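Long-range contacts in 457aa long hypothetical protein (Pyrococcus horikoshii, PDB 2CSU), which is of unknown function but combines a Rossmann-type CoA-binding domain with two domains related to succinyl-CoA ligases: residues K149-A153 with E201-A205; R284-Q288 with G427-Y431; M371-V377 with P405-M411. All coordinates share one frame; numbering follows the deposited sequence.

Contact 1: residues K149-A153 with E201-A205; sequences KGNVA and EEDKA
Asn151 and Lys204 lie side by side and point the same way, the lysine methylenes running along the amide. CD of Lys204 rests 3.7 Å from CB of Asn151, and CE of Lys204 comes to 3.5 Å from ND2 of Asn151. The asparagine keeps CG beside its own backbone N (chi1 -65°), which places its amide next to the carbonyl of Glu202.

ND2 of Asn151 donates to that carbonyl, 2.7 Å from ND2 to Glu202 O. The donor lies in the carbonyl plane on a lone pair of that oxygen, although the acceptor sits somewhat out of the amide's own plane. The same residue also works through its backbone: Asn151 O takes the N-H of Lys204 at 2.8 Å and, weakly, that of Ala205. Asn151 thus bonds to Glu202 through its side chain and to Lys204 and Ala205 through its carbonyl.

Ala205 bridges Val152 in parallel fashion: beside the weak bond from its N, its O accepts from Ala153 N at 2.8 Å, nearly straight (168°). Val152 and Ala205 stand opposite each other on one face of the sheet, CG2 of the valine 4.5 Å from CB of the alanine. The methyl of Ala153 packs against the carboxylate of Asp203, with 3.4 Å between CB and OD1. That buried carboxylate is satisfied elsewhere: OD1 bonds to Ser177 OG, while OD2 bonds to Thr200 and forms a salt bridge with Lys178, tying the loop to strand 175-181.

Here two neighbouring parallel strands, 152-156 and 205-210, begin their pairing in the sheet of the succinyl-CoA ligase-like flavodoxin domain.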
# COMPACT_ATOMS: atom_id res chain seq x y z
N LYS A 149 -5.31 16.01 -8.99
CA LYS A 149 -6.24 16.97 -8.39
C LYS A 149 -6.96 16.36 -7.18
O LYS A 149 -7.30 15.18 -7.16
CB LYS A 149 -7.25 17.36 -9.46
CG LYS A 149 -7.82 18.77 -9.25
CD LYS A 149 -8.69 19.22 -10.42
CE LYS A 149 -9.40 20.55 -10.15
NZ LYS A 149 -10.55 20.32 -9.28
N GLY A 150 -7.16 17.19 -6.14
CA GLY A 150 -7.81 16.68 -4.93
C GLY A 150 -8.15 17.80 -3.95
O GLY A 150 -7.96 18.98 -4.19
N ASN A 151 -8.72 17.38 -2.79
CA ASN A 151 -9.18 18.36 -1.82
C ASN A 151 -8.44 18.26 -0.47
O ASN A 151 -8.89 18.78 0.55
CB ASN A 151 -10.69 18.18 -1.62
CG ASN A 151 -11.42 18.51 -2.90
OD1 ASN A 151 -11.61 17.66 -3.77
ND2 ASN A 151 -11.90 19.76 -2.98
N VAL A 152 -7.30 17.53 -0.48
CA VAL A 152 -6.45 17.52 0.70
C VAL A 152 -5.23 18.44 0.54
O VAL A 152 -4.45 18.32 -0.38
CB VAL A 152 -5.96 16.10 0.96
CG1 VAL A 152 -4.80 16.15 1.94
CG2 VAL A 152 -7.08 15.27 1.55
N ALA A 153 -5.07 19.41 1.43
CA ALA A 153 -3.93 20.32 1.36
C ALA A 153 -2.82 19.65 2.15
O ALA A 153 -3.00 19.33 3.33
CB ALA A 153 -4.30 21.66 1.98
N GLU A 201 -12.14 26.97 -0.07
CA GLU A 201 -13.23 26.00 -0.17
C GLU A 201 -12.74 24.66 -0.75
O GLU A 201 -13.32 23.61 -0.54
CB GLU A 201 -14.31 26.59 -1.07
CG GLU A 201 -15.26 27.51 -0.31
CD GLU A 201 -16.51 27.75 -1.13
OE1 GLU A 201 -16.91 26.85 -1.86
OE2 GLU A 201 -17.06 28.84 -1.05
N GLU A 202 -11.66 24.75 -1.55
CA GLU A 202 -11.16 23.55 -2.21
C GLU A 202 -10.45 22.62 -1.22
O GLU A 202 -10.41 21.41 -1.39
CB GLU A 202 -10.19 23.99 -3.31
CG GLU A 202 -10.91 24.55 -4.53
CD GLU A 202 -11.05 26.05 -4.39
OE1 GLU A 202 -11.38 26.50 -3.30
OE2 GLU A 202 -10.83 26.75 -5.37
N ASP A 203 -9.85 23.23 -0.18
CA ASP A 203 -9.18 22.42 0.83
C ASP A 203 -10.15 21.93 1.90
O ASP A 203 -10.58 22.66 2.78
CB ASP A 203 -8.08 23.27 1.46
CG ASP A 203 -7.20 23.85 0.37
OD1 ASP A 203 -6.43 23.09 -0.22
OD2 ASP A 203 -7.30 25.05 0.11
N LYS A 204 -10.55 20.65 1.76
CA LYS A 204 -11.49 20.08 2.72
C LYS A 204 -10.77 19.61 4.00
O LYS A 204 -11.35 19.51 5.07
CB LYS A 204 -12.19 18.89 2.06
CG LYS A 204 -13.44 19.33 1.28
CD LYS A 204 -13.88 18.28 0.26
CE LYS A 204 -14.63 18.90 -0.93
NZ LYS A 204 -15.73 18.02 -1.33
N ALA A 205 -9.47 19.29 3.83
CA ALA A 205 -8.69 18.85 4.97
C ALA A 205 -7.21 19.22 4.82
O ALA A 205 -6.72 19.52 3.74
CB ALA A 205 -8.83 17.33 5.09

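Contact 2: residues R284-Q288 with G427-Y431; sequences RAFSQ and GIPTY
The guanidinium of Arg284 has the ring of Tyr431 over one face and the carbonyl oxygen of Thr430 at its edge. CE2 of the tyrosine lies 3.4 Å from the guanidinium plane, displaced toward its rim, and the two planes are 33° apart. This is an off-centre cation-pi contact, with Arg284 CZ 4.2 Å from the centroid of the Tyr431 ring. At the edge NH1 and NH2 of Arg284 grip Thr430 O end-on, each 3.2 Å from it and both above the same face of the carbonyl. NH1 also forms a salt bridge with Glu424, which pins the cation toward helix 417-424, while Tyr431 OH bonds to Ser281 O.

Gly427, with positive phi, is the C-prime residue of the Schellman motif ending that helix; from there the chain passes through Pro429 into strand 430-431 of the Ligase-CoA domain. The loop after helix 276-283 docks on this turn, joining the flavodoxin-like and Ligase-CoA domains.

Gln288, bent at chi2 (-90°), donates a hydrogen bond from NE2 to Gly427 O at 2.6 Å, and its OE1 is taken up by Val406 N. Gly427 O lies in the plane of the amide, but NE2 stands well above the carbonyl plane. OG of Ser287 is 2.5 Å from Gly427 O. The Pro429 ring packs against the loop, CG 3.4 Å from Arg284 O and CD 3.5 Å from Gln288 CG.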
# COMPACT_ATOMS: atom_id res chain seq x y z
N ARG A 284 -8.25 12.27 3.39
CA ARG A 284 -9.06 12.34 2.19
C ARG A 284 -10.43 11.70 2.40
O ARG A 284 -11.17 11.42 1.46
CB ARG A 284 -8.32 11.62 1.06
CG ARG A 284 -8.30 10.11 1.25
CD ARG A 284 -8.11 9.36 -0.07
NE ARG A 284 -7.42 8.09 0.15
CZ ARG A 284 -7.88 7.01 -0.52
NH1 ARG A 284 -8.91 7.13 -1.34
NH2 ARG A 284 -7.29 5.83 -0.35
N ALA A 285 -10.75 11.45 3.68
CA ALA A 285 -12.06 10.89 4.00
C ALA A 285 -13.09 12.00 4.22
O ALA A 285 -14.28 11.76 4.40
CB ALA A 285 -11.92 10.06 5.28
N PHE A 286 -12.59 13.25 4.25
CA PHE A 286 -13.50 14.36 4.49
C PHE A 286 -14.14 14.84 3.18
O PHE A 286 -14.54 15.99 3.04
CB PHE A 286 -12.72 15.49 5.14
CG PHE A 286 -12.33 15.11 6.54
CD1 PHE A 286 -13.25 15.25 7.57
CD2 PHE A 286 -11.05 14.63 6.79
CE1 PHE A 286 -12.89 14.90 8.86
CE2 PHE A 286 -10.70 14.29 8.10
CZ PHE A 286 -11.61 14.42 9.13
N SER A 287 -14.18 13.92 2.20
CA SER A 287 -14.99 14.18 1.01
C SER A 287 -16.45 13.80 1.29
O SER A 287 -17.35 14.02 0.49
CB SER A 287 -14.43 13.33 -0.13
OG SER A 287 -15.28 12.20 -0.34
N GLN A 288 -16.64 13.16 2.46
CA GLN A 288 -17.98 12.77 2.89
C GLN A 288 -18.42 13.59 4.10
O GLN A 288 -17.66 14.34 4.70
CB GLN A 288 -17.95 11.28 3.25
CG GLN A 288 -17.60 10.39 2.06
CD GLN A 288 -18.87 9.99 1.35
OE1 GLN A 288 -19.86 9.59 1.94
NE2 GLN A 288 -18.80 10.10 0.01
N GLY A 427 -17.02 11.10 -5.21
CA GLY A 427 -16.78 11.57 -3.85
C GLY A 427 -16.81 10.43 -2.83
O GLY A 427 -16.80 10.63 -1.63
N ILE A 428 -16.69 9.16 -3.21
CA ILE A 428 -16.56 8.09 -2.22
C ILE A 428 -15.12 7.64 -2.04
O ILE A 428 -14.57 6.97 -2.91
CB ILE A 428 -17.39 6.86 -2.62
CG1 ILE A 428 -18.88 7.21 -2.64
CG2 ILE A 428 -17.08 5.70 -1.68
CD1 ILE A 428 -19.77 6.03 -3.01
N PRO A 429 -14.50 7.99 -0.90
CA PRO A 429 -13.11 7.59 -0.64
C PRO A 429 -13.04 6.06 -0.72
O PRO A 429 -13.84 5.37 -0.10
CB PRO A 429 -12.85 8.10 0.78
CG PRO A 429 -13.79 9.25 0.91
CD PRO A 429 -15.05 8.73 0.25
N THR A 430 -12.10 5.54 -1.50
CA THR A 430 -11.97 4.10 -1.65
C THR A 430 -10.61 3.60 -1.24
O THR A 430 -9.57 4.07 -1.72
CB THR A 430 -12.29 3.68 -3.09
OG1 THR A 430 -13.68 3.93 -3.35
CG2 THR A 430 -11.99 2.19 -3.31
N TYR A 431 -10.62 2.62 -0.35
CA TYR A 431 -9.38 2.07 0.17
C TYR A 431 -9.16 0.64 -0.28
O TYR A 431 -10.07 -0.01 -0.75
CB TYR A 431 -9.40 2.17 1.70
CG TYR A 431 -9.64 3.60 2.16
CD1 TYR A 431 -10.93 4.14 2.19
CD2 TYR A 431 -8.57 4.42 2.50
CE1 TYR A 431 -11.15 5.47 2.56
CE2 TYR A 431 -8.78 5.75 2.86
CZ TYR A 431 -10.06 6.27 2.89
OH TYR A 431 -10.24 7.58 3.26

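Contact 3: residues M371-V377 with P405-M411; sequences MLIAICV and PVLAMFM
Strands 371-377 and 406-411 run parallel, their axes 4.5 Å apart at 15°, joined by six backbone hydrogen bonds from Leu372 N to Pro405 O through to Met411 N to Cys376 O. On the face carrying Leu372, Ala374 and Cys376, the clearest side-chain contact is between Cys376 and Phe410. CB of Cys376 sits over the centre of the Phe410 ring, 3.5 Å from its centroid, in a CH-pi contact. The sulfur lies obliquely above the same ring, with Cys376 SG 4.3 Å from the Phe410 centroid. The backbone sets the place of CB; with SG anti to the backbone N (chi1 173°), the sulfur lies toward CE2 of the ring. Ala374 O approaches the ring edge near its plane, 3.9 Å from Phe410 CE1.

The other face, bearing Ile373, Ile375 and Val377 with Leu407, Met409 and Met411, is apolar. CG1 of Ile375 meets CB of Met409 at 4.2 Å, and Ile373 makes the equivalent contact with Leu407. At the start of the pair the selenomethionine side chain of Met371 crosses the Pro405 ring at about a right angle, closely packed with 3.5 Å between the two CG atoms. The bend of Met371 at chi3 (94°) brings its CE to 3.7 Å from Leu407 CD1.

Helix 388-400 links the strands in a beta-alpha-beta crossover and packs with helix 353-365 on the Phe410 face. Helices 303-314 and 434-450 cover the Ile375 face, where Val377 and Met411 also touch the second subunit, at its Ala160 and Gly164. Strand 295-300 pairs with 371-377 on its far edge, and 430-431 with 406-411 on the other.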
# COMPACT_ATOMS: atom_id res chain seq x y z
N MSE A 371 -22.68 5.39 9.82
CA MSE A 371 -21.71 5.32 8.75
C MSE A 371 -21.80 3.97 8.04
O MSE A 371 -22.09 2.96 8.66
CB MSE A 371 -20.30 5.52 9.34
CG MSE A 371 -19.22 5.83 8.31
SE MSE A 371 -17.74 6.50 9.11
CE MSE A 371 -16.91 5.13 9.30
N LEU A 372 -21.55 3.97 6.73
CA LEU A 372 -21.61 2.74 5.95
C LEU A 372 -20.26 2.46 5.29
O LEU A 372 -19.73 3.30 4.56
CB LEU A 372 -22.71 2.86 4.89
CG LEU A 372 -23.04 1.67 3.97
CD1 LEU A 372 -23.56 0.52 4.83
CD2 LEU A 372 -24.09 2.03 2.96
N ILE A 373 -19.71 1.29 5.56
CA ILE A 373 -18.49 0.81 4.92
C ILE A 373 -18.78 -0.31 3.90
O ILE A 373 -19.21 -1.40 4.24
CB ILE A 373 -17.54 0.29 6.00
CG1 ILE A 373 -16.96 1.47 6.79
CG2 ILE A 373 -16.37 -0.47 5.36
CD1 ILE A 373 -15.93 1.03 7.83
N ALA A 374 -18.56 0.02 2.62
CA ALA A 374 -18.79 -0.99 1.58
C ALA A 374 -17.50 -1.73 1.18
O ALA A 374 -16.54 -1.16 0.69
CB ALA A 374 -19.38 -0.28 0.35
N ILE A 375 -17.50 -3.06 1.44
CA ILE A 375 -16.33 -3.88 1.10
C ILE A 375 -16.63 -4.84 -0.06
O ILE A 375 -17.61 -5.58 -0.06
CB ILE A 375 -15.95 -4.69 2.35
CG1 ILE A 375 -15.57 -3.75 3.50
CG2 ILE A 375 -14.72 -5.58 2.05
CD1 ILE A 375 -15.29 -4.50 4.80
N CYS A 376 -15.77 -4.79 -1.10
CA CYS A 376 -16.05 -5.65 -2.22
C CYS A 376 -14.77 -6.20 -2.81
O CYS A 376 -13.91 -5.49 -3.30
CB CYS A 376 -16.75 -4.81 -3.29
SG CYS A 376 -16.97 -5.73 -4.84
N VAL A 377 -14.62 -7.52 -2.67
CA VAL A 377 -13.70 -8.18 -3.55
C VAL A 377 -14.35 -8.28 -4.93
O VAL A 377 -15.46 -8.80 -5.10
CB VAL A 377 -13.42 -9.57 -2.99
CG1 VAL A 377 -12.41 -10.28 -3.88
CG2 VAL A 377 -12.86 -9.45 -1.58
N PRO A 405 -21.86 9.55 6.16
CA PRO A 405 -20.62 9.24 5.44
C PRO A 405 -20.61 7.81 4.91
O PRO A 405 -21.09 6.89 5.58
CB PRO A 405 -19.55 9.49 6.50
CG PRO A 405 -20.24 9.12 7.78
CD PRO A 405 -21.60 9.77 7.60
N VAL A 406 -20.07 7.64 3.71
CA VAL A 406 -19.93 6.33 3.10
C VAL A 406 -18.49 6.07 2.68
O VAL A 406 -17.86 6.84 1.96
CB VAL A 406 -20.85 6.28 1.88
CG1 VAL A 406 -20.66 4.95 1.15
CG2 VAL A 406 -22.30 6.42 2.31
N LEU A 407 -17.94 4.96 3.21
CA LEU A 407 -16.58 4.60 2.85
C LEU A 407 -16.54 3.27 2.09
O LEU A 407 -17.37 2.39 2.28
CB LEU A 407 -15.77 4.47 4.14
CG LEU A 407 -15.75 5.77 4.94
CD1 LEU A 407 -14.91 5.67 6.21
CD2 LEU A 407 -15.19 6.95 4.14
N ALA A 408 -15.58 3.17 1.16
CA ALA A 408 -15.47 1.95 0.38
C ALA A 408 -14.09 1.31 0.53
O ALA A 408 -13.07 1.96 0.68
CB ALA A 408 -15.72 2.30 -1.09
N MSE A 409 -14.11 -0.04 0.56
CA MSE A 409 -12.86 -0.77 0.48
C MSE A 409 -12.95 -1.87 -0.57
O MSE A 409 -13.61 -2.89 -0.39
CB MSE A 409 -12.58 -1.38 1.85
CG MSE A 409 -11.10 -1.72 2.05
SE MSE A 409 -10.84 -3.49 2.28
CE MSE A 409 -9.74 -3.76 0.88
N PHE A 410 -12.30 -1.60 -1.72
CA PHE A 410 -12.43 -2.52 -2.84
C PHE A 410 -11.13 -3.27 -3.12
O PHE A 410 -10.03 -2.74 -3.04
CB PHE A 410 -12.83 -1.71 -4.07
CG PHE A 410 -14.33 -1.68 -4.19
CD1 PHE A 410 -15.09 -1.27 -3.10
CD2 PHE A 410 -14.93 -2.03 -5.39
CE1 PHE A 410 -16.47 -1.22 -3.22
CE2 PHE A 410 -16.32 -1.97 -5.50
CZ PHE A 410 -17.09 -1.56 -4.42
N MSE A 411 -11.28 -4.58 -3.43
CA MSE A 411 -10.10 -5.39 -3.73
C MSE A 411 -10.30 -6.20 -5.01
O MSE A 411 -11.33 -6.81 -5.25
CB MSE A 411 -9.86 -6.33 -2.55
CG MSE A 411 -9.38 -5.60 -1.30
SE MSE A 411 -9.20 -6.71 0.11
CE MSE A 411 -7.90 -7.75 -0.56

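Overall arrangement
Contacts 1, 2 and 3 form a row across two domains, contact 2 in the middle. Its centre lies about 11 Å from that of contact 1 and 10 Å from that of contact 3, whereas the centres of contacts 1 and 3 are about 22 Å apart and their nearest atoms about 12 Å. Val152 CG2 packs 3.6 Å from Arg284 CA, so the start of strand 152-156 abuts the loop that reaches the Ligase-CoA domain. On the far side Tyr431 N probably bonds to Ala408 O (2.7 Å), continuing the sheet of contact 3 to strand 430-431, and from the loop Gln288 OE1 probably accepts from Val406 N (2.6 Å). In sequence, contact 3 falls between the two segments of contact 2.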